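PDB 5VM2: alcohol dehydrogenase from Escherichia coli, which probably oxidises an alcohol, or reduces the matching carbonyl compound, with NAD(H) or NADP(H), as a member of the zinc-containing alcohol dehydrogenase family, though its substrate is unknown. Local coordinates for residues M1-A6 and L125-C130; K312-H317 and D337-V342. One frame throughout, in Å; residues are numbered along the deposited sequence.

Interaction 1 of 2, residues M1-A6 and L125-C130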
loop_
_atom_site.group_PDB
_atom_site.type_symbol
_atom_site.label_atom_id
_atom_site.label_comp_id
_atom_site.label_asym_id
_atom_site.label_seq_id
_atom_site.Cartn_x
_atom_site.Cartn_y
_atom_site.Cartn_z
ATOM N N MET A 1 -12.910 24.242 13.207
ATOM C CA MET A 1 -12.338 25.415 13.854
ATOM C C MET A 1 -11.051 25.054 14.595
ATOM O O MET A 1 -10.153 25.884 14.742
ATOM C CB MET A 1 -13.350 26.043 14.817
ATOM C CG MET A 1 -12.826 27.255 15.572
ATOM S SD MET A 1 -13.800 27.637 17.039
ATOM C CE MET A 1 -12.829 28.961 17.755
ATOM N N LYS A 2 -10.989 23.804 15.042
ATOM C CA LYS A 2 -9.837 23.284 15.758
ATOM C C LYS A 2 -9.359 21.992 15.108
ATOM O O LYS A 2 -10.084 21.360 14.338
ATOM C CB LYS A 2 -10.184 23.038 17.228
ATOM C CG LYS A 2 -9.067 22.390 18.029
ATOM C CD LYS A 2 -9.587 21.231 18.863
ATOM C CE LYS A 2 -8.493 20.648 19.744
ATOM N NZ LYS A 2 -8.615 19.171 19.877
ATOM N N ASN A 3 -8.130 21.609 15.427
ATOM C CA ASN A 3 -7.511 20.407 14.897
ATOM C C ASN A 3 -6.979 19.545 16.037
ATOM O O ASN A 3 -6.881 19.977 17.189
ATOM C CB ASN A 3 -6.378 20.777 13.928
ATOM C CG ASN A 3 -5.975 19.634 13.027
ATOM O OD1 ASN A 3 -6.701 18.651 12.887
ATOM N ND2 ASN A 3 -4.810 19.757 12.404
ATOM N N SER A 4 -6.644 18.303 15.698
ATOM C CA SER A 4 -5.955 17.398 16.604
ATOM C C SER A 4 -5.199 16.380 15.764
ATOM O O SER A 4 -5.454 16.225 14.568
ATOM C CB SER A 4 -6.926 16.699 17.565
ATOM O OG SER A 4 -7.635 15.657 16.914
ATOM N N LYS A 5 -4.243 15.701 16.394
ATOM C CA LYS A 5 -3.510 14.632 15.734
ATOM C C LYS A 5 -3.323 13.476 16.700
ATOM O O LYS A 5 -3.200 13.673 17.913
ATOM C CB LYS A 5 -2.122 15.068 15.228
ATOM C CG LYS A 5 -1.986 16.513 14.811
ATOM C CD LYS A 5 -0.521 16.891 14.578
ATOM C CE LYS A 5 0.253 17.033 15.881
ATOM N NZ LYS A 5 1.612 17.619 15.680
ATOM N N ALA A 6 -3.292 12.269 16.147
ATOM C CA ALA A 6 -2.908 11.079 16.893
ATOM C C ALA A 6 -1.394 10.927 16.818
ATOM O O ALA A 6 -0.823 10.868 15.723
ATOM C CB ALA A 6 -3.605 9.838 16.340
ATOM N N LEU A 125 -3.307 10.787 10.410
ATOM C CA LEU A 125 -4.259 10.735 11.520
ATOM C C LEU A 125 -4.360 12.123 12.147
ATOM O O LEU A 125 -3.711 12.447 13.145
ATOM C CB LEU A 125 -3.838 9.683 12.539
ATOM C CG LEU A 125 -3.926 8.244 12.025
ATOM C CD1 LEU A 125 -3.232 7.279 12.973
ATOM C CD2 LEU A 125 -5.378 7.849 11.823
ATOM N N THR A 126 -5.189 12.958 11.527
ATOM C CA THR A 126 -5.461 14.311 11.989
ATOM C C THR A 126 -6.733 14.769 11.296
ATOM O O THR A 126 -7.154 14.182 10.297
ATOM C CB THR A 126 -4.293 15.263 11.690
ATOM O OG1 THR A 126 -4.603 16.586 12.156
ATOM C CG2 THR A 126 -4.010 15.305 10.199
ATOM N N HIS A 127 -7.358 15.812 11.846
ATOM C CA HIS A 127 -8.583 16.311 11.232
ATOM C C HIS A 127 -8.297 17.133 9.982
ATOM O O HIS A 127 -9.094 17.107 9.037
ATOM C CB HIS A 127 -9.390 17.142 12.234
ATOM C CG HIS A 127 -10.075 16.325 13.284
ATOM N ND1 HIS A 127 -11.152 15.511 13.008
ATOM C CD2 HIS A 127 -9.839 16.199 14.612
ATOM C CE1 HIS A 127 -11.548 14.914 14.119
ATOM N NE2 HIS A 127 -10.768 15.315 15.107
ATOM N N TYR A 128 -7.172 17.844 9.950
ATOM C CA TYR A 128 -6.847 18.757 8.866
ATOM C C TYR A 128 -5.380 18.610 8.498
ATOM O O TYR A 128 -4.516 18.570 9.378
ATOM C CB TYR A 128 -7.130 20.216 9.258
ATOM C CG TYR A 128 -8.591 20.524 9.495
ATOM C CD1 TYR A 128 -9.418 20.899 8.445
ATOM C CD2 TYR A 128 -9.145 20.430 10.765
ATOM C CE1 TYR A 128 -10.760 21.178 8.655
ATOM C CE2 TYR A 128 -10.487 20.705 10.985
ATOM C CZ TYR A 128 -11.288 21.079 9.925
ATOM O OH TYR A 128 -12.622 21.355 10.131
ATOM N N LEU A 129 -5.104 18.544 7.197
ATOM C CA LEU A 129 -3.729 18.519 6.718
ATOM C C LEU A 129 -3.647 19.227 5.373
ATOM O O LEU A 129 -4.650 19.404 4.676
ATOM C CB LEU A 129 -3.186 17.084 6.616
ATOM C CG LEU A 129 -3.794 16.058 5.653
ATOM C CD1 LEU A 129 -3.258 16.204 4.229
ATOM C CD2 LEU A 129 -3.526 14.649 6.159
ATOM N N CYS A 130 -2.429 19.622 5.013
ATOM C CA CYS A 130 -2.151 20.281 3.747
ATOM C C CYS A 130 -1.314 19.369 2.865
ATOM O O CYS A 130 -0.452 18.633 3.356
ATOM C CB CYS A 130 -1.426 21.609 3.965
ATOM S SG CYS A 130 -2.416 22.829 4.849
HETATM O O HOH W 1 -0.761 11.853 13.355
#
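Lys5 and Thr126 form a single backbone bridge, their CA atoms 4.2 Å apart, where residues 1-6 and 125-128 run in nearly opposite directions, 163° apart end to end. Ala6 N donates to Leu125 O in a nearly straight bond (164° at the hydrogen), and a water gives its two protons to Ala6 O and Leu125 O, closing the same end of the bridge. Ala6 CB packs on Leu125 CB at 3.8 Å. At the other end Thr126 takes over: OG1, anti to its own backbone N (chi1 180°), donates to Ser4 O at 2.6 Å, and His127 N adds a weak bond to that carbonyl. The Asn3 side chain crosses that of Thr126 at about a right angle. Its OD1 collects weak bonds from the N atoms of His127 and Tyr128, both at 3.1 Å, while ND2 donates to Tyr128 O at 3.3 Å, so the amide meets two N-H groups with its oxygen and a carbonyl with its nitrogen. Ser4 OG lies near the plane of the His127 ring, 3.2 Å from CD2 at its edge; its hydrogen bond goes to Tyr321, whose ring also meets His127 edge-to-face. Lys2 O sits at the edge of the Tyr128 ring. The arrangement ties the N-terminal antiparallel hairpin of strands 3-10 and 13-19 to the chain entering strand 128-132, in the GroES-like part of the fold.

Interaction 2 of 2, residues K312-H317 and D337-V342; sequences KSMVTH and DIIKGV
Thr316 and Ile339 cross at about a right angle, with Thr316 CG2 3.7 Å from Ile339 CG1 and the hydroxyl turned to the backbone. OG1 stands between the backbone N and the carbonyl carbon of its own residue (chi1 52°), a position from which it accepts the N-H of Ile339 at 3.1 Å. The same oxygen is 3.0 Å from His317 ND1, a hydrogen bond in which either atom could be the donor. That bond ties the imidazole to the threonine. The His317 and Ile338 side chains cross at about a right angle, with CE1 and ND1 of the histidine both 3.5 Å from Ile338 CG1, while Asp337 O comes to the ring edge, in plane, 3.3 Å from CE1. Strands 315-320 and 340-344 are the two parallel strands of a beta-alpha-beta unit whose connection is helix 324-333. The short strand segments cross at 65°, and the parallel pairing rests on Thr316 N to Lys340 O and on Val342 N to His317 O, the latter at 3.0 Å and 159° at the hydrogen. Next to these bonds Val315 CG1 meets Val342 CG2 at 4.1 Å, these two side chains also crossing at about a right angle. Ile339 CB rests 3.5 Å from Met314 O, and Met314 and Ile339 both reach Leu182 of helix 179-190. The Lys340 chain leads away from residues 312-317, and its NZ makes a salt bridge with Glu66, a ligand of the bound magnesium ion.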
loop_
_atom_site.group_PDB
_atom_site.type_symbol
_atom_site.label_atom_id
_atom_site.label_comp_id
_atom_site.label_asym_id
_atom_site.label_seq_id
_atom_site.Cartn_x
_atom_site.Cartn_y
_atom_site.Cartn_z
ATOM N N LYS A 312 -13.472 -1.856 -1.694
ATOM C CA LYS A 312 -14.437 -1.761 -0.605
ATOM C C LYS A 312 -14.629 -3.107 0.080
ATOM O O LYS A 312 -14.738 -3.174 1.310
ATOM C CB LYS A 312 -15.770 -1.234 -1.139
ATOM C CG LYS A 312 -16.935 -1.354 -0.172
ATOM C CD LYS A 312 -18.181 -0.676 -0.726
ATOM C CE LYS A 312 -17.889 0.756 -1.152
ATOM N NZ LYS A 312 -17.361 1.580 -0.027
ATOM N N SER A 313 -14.665 -4.190 -0.699
ATOM C CA SER A 313 -14.842 -5.518 -0.128
ATOM C C SER A 313 -13.671 -5.942 0.747
ATOM O O SER A 313 -13.800 -6.905 1.507
ATOM C CB SER A 313 -15.044 -6.545 -1.242
ATOM O OG SER A 313 -16.293 -6.365 -1.888
ATOM N N MET A 314 -12.529 -5.261 0.660
ATOM C CA MET A 314 -11.381 -5.676 1.453
ATOM C C MET A 314 -11.431 -5.144 2.878
ATOM O O MET A 314 -10.804 -5.734 3.766
ATOM C CB MET A 314 -10.090 -5.237 0.762
ATOM C CG MET A 314 -9.966 -5.800 -0.645
ATOM S SD MET A 314 -8.476 -5.261 -1.497
ATOM C CE MET A 314 -7.232 -5.708 -0.281
ATOM N N VAL A 315 -12.185 -4.074 3.124
ATOM C CA VAL A 315 -12.248 -3.468 4.452
ATOM C C VAL A 315 -13.002 -4.412 5.382
ATOM O O VAL A 315 -14.206 -4.633 5.220
ATOM C CB VAL A 315 -12.906 -2.087 4.411
ATOM C CG1 VAL A 315 -12.943 -1.478 5.806
ATOM C CG2 VAL A 315 -12.149 -1.180 3.464
ATOM N N THR A 316 -12.295 -4.965 6.364
ATOM C CA THR A 316 -12.905 -5.860 7.336
ATOM C C THR A 316 -13.185 -5.191 8.675
ATOM O O THR A 316 -13.966 -5.730 9.467
ATOM C CB THR A 316 -12.007 -7.083 7.556
ATOM O OG1 THR A 316 -10.676 -6.649 7.857
ATOM C CG2 THR A 316 -11.972 -7.944 6.299
ATOM N N HIS A 317 -12.578 -4.036 8.945
ATOM C CA HIS A 317 -12.750 -3.352 10.222
ATOM C C HIS A 317 -12.654 -1.849 10.013
ATOM O O HIS A 317 -11.744 -1.371 9.329
ATOM C CB HIS A 317 -11.697 -3.803 11.241
ATOM C CG HIS A 317 -11.722 -5.269 11.534
ATOM N ND1 HIS A 317 -11.029 -6.190 10.778
ATOM C CD2 HIS A 317 -12.353 -5.974 12.502
ATOM C CE1 HIS A 317 -11.235 -7.400 11.266
ATOM N NE2 HIS A 317 -12.034 -7.297 12.312
ATOM N N ASP A 337 -7.317 -11.900 11.569
ATOM C CA ASP A 337 -8.673 -11.717 11.067
ATOM C C ASP A 337 -8.862 -10.414 10.303
ATOM O O ASP A 337 -9.988 -10.106 9.900
ATOM C CB ASP A 337 -9.672 -11.795 12.223
ATOM C CG ASP A 337 -9.963 -13.221 12.647
ATOM O OD1 ASP A 337 -10.466 -14.001 11.811
ATOM O OD2 ASP A 337 -9.687 -13.564 13.817
ATOM N N ILE A 338 -7.801 -9.646 10.082
ATOM C CA ILE A 338 -7.901 -8.348 9.426
ATOM C C ILE A 338 -7.313 -8.458 8.026
ATOM O O ILE A 338 -6.132 -8.785 7.862
ATOM C CB ILE A 338 -7.192 -7.246 10.228
ATOM C CG1 ILE A 338 -7.806 -7.124 11.625
ATOM C CG2 ILE A 338 -7.281 -5.920 9.489
ATOM C CD1 ILE A 338 -7.128 -6.096 12.503
ATOM N N ILE A 339 -8.143 -8.195 7.019
ATOM C CA ILE A 339 -7.631 -7.975 5.674
ATOM C C ILE A 339 -7.173 -6.533 5.517
ATOM O O ILE A 339 -6.022 -6.263 5.153
ATOM C CB ILE A 339 -8.700 -8.348 4.630
ATOM C CG1 ILE A 339 -9.156 -9.792 4.827
ATOM C CG2 ILE A 339 -8.166 -8.140 3.224
ATOM C CD1 ILE A 339 -8.080 -10.807 4.541
ATOM N N LYS A 340 -8.058 -5.587 5.821
ATOM C CA LYS A 340 -7.713 -4.171 5.800
ATOM C C LYS A 340 -8.566 -3.450 6.830
ATOM O O LYS A 340 -9.797 -3.533 6.788
ATOM C CB LYS A 340 -7.926 -3.565 4.411
ATOM C CG LYS A 340 -7.410 -2.136 4.277
ATOM C CD LYS A 340 -5.921 -2.053 4.567
ATOM C CE LYS A 340 -5.317 -0.795 3.971
ATOM N NZ LYS A 340 -3.947 -0.532 4.491
ATOM N N GLY A 341 -7.916 -2.756 7.752
ATOM C CA GLY A 341 -8.599 -1.890 8.689
ATOM C C GLY A 341 -8.415 -0.440 8.283
ATOM O O GLY A 341 -7.394 -0.065 7.712
ATOM N N VAL A 342 -9.433 0.373 8.564
ATOM C CA VAL A 342 -9.365 1.808 8.334
ATOM C C VAL A 342 -9.865 2.517 9.582
ATOM O O VAL A 342 -10.563 1.939 10.418
ATOM C CB VAL A 342 -10.177 2.262 7.099
ATOM C CG1 VAL A 342 -9.763 1.474 5.859
ATOM C CG2 VAL A 342 -11.664 2.124 7.356
#

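How the interactions relate
Interactions 1 and 2 follow one another along the chain, with centres 24 Å apart and nearest atoms about 7 Å apart, so they do not touch. The same mixed sheet reaches both: strand 28-37 pairs antiparallel with strand 128-132, which carries part of interaction 1, and with strand 340-344 of interaction 2. Their surroundings differ. The centre of interaction 1 lies about 22 Å from the centre of the chain, and the Leu125 side chain is about 12 Å from the bound magnesium ion. The centre of interaction 2 lies about 13 Å from that of the chain, and its Lys340 side chain is about 5 Å from that ion, which His65, Glu66 and Glu152 bind.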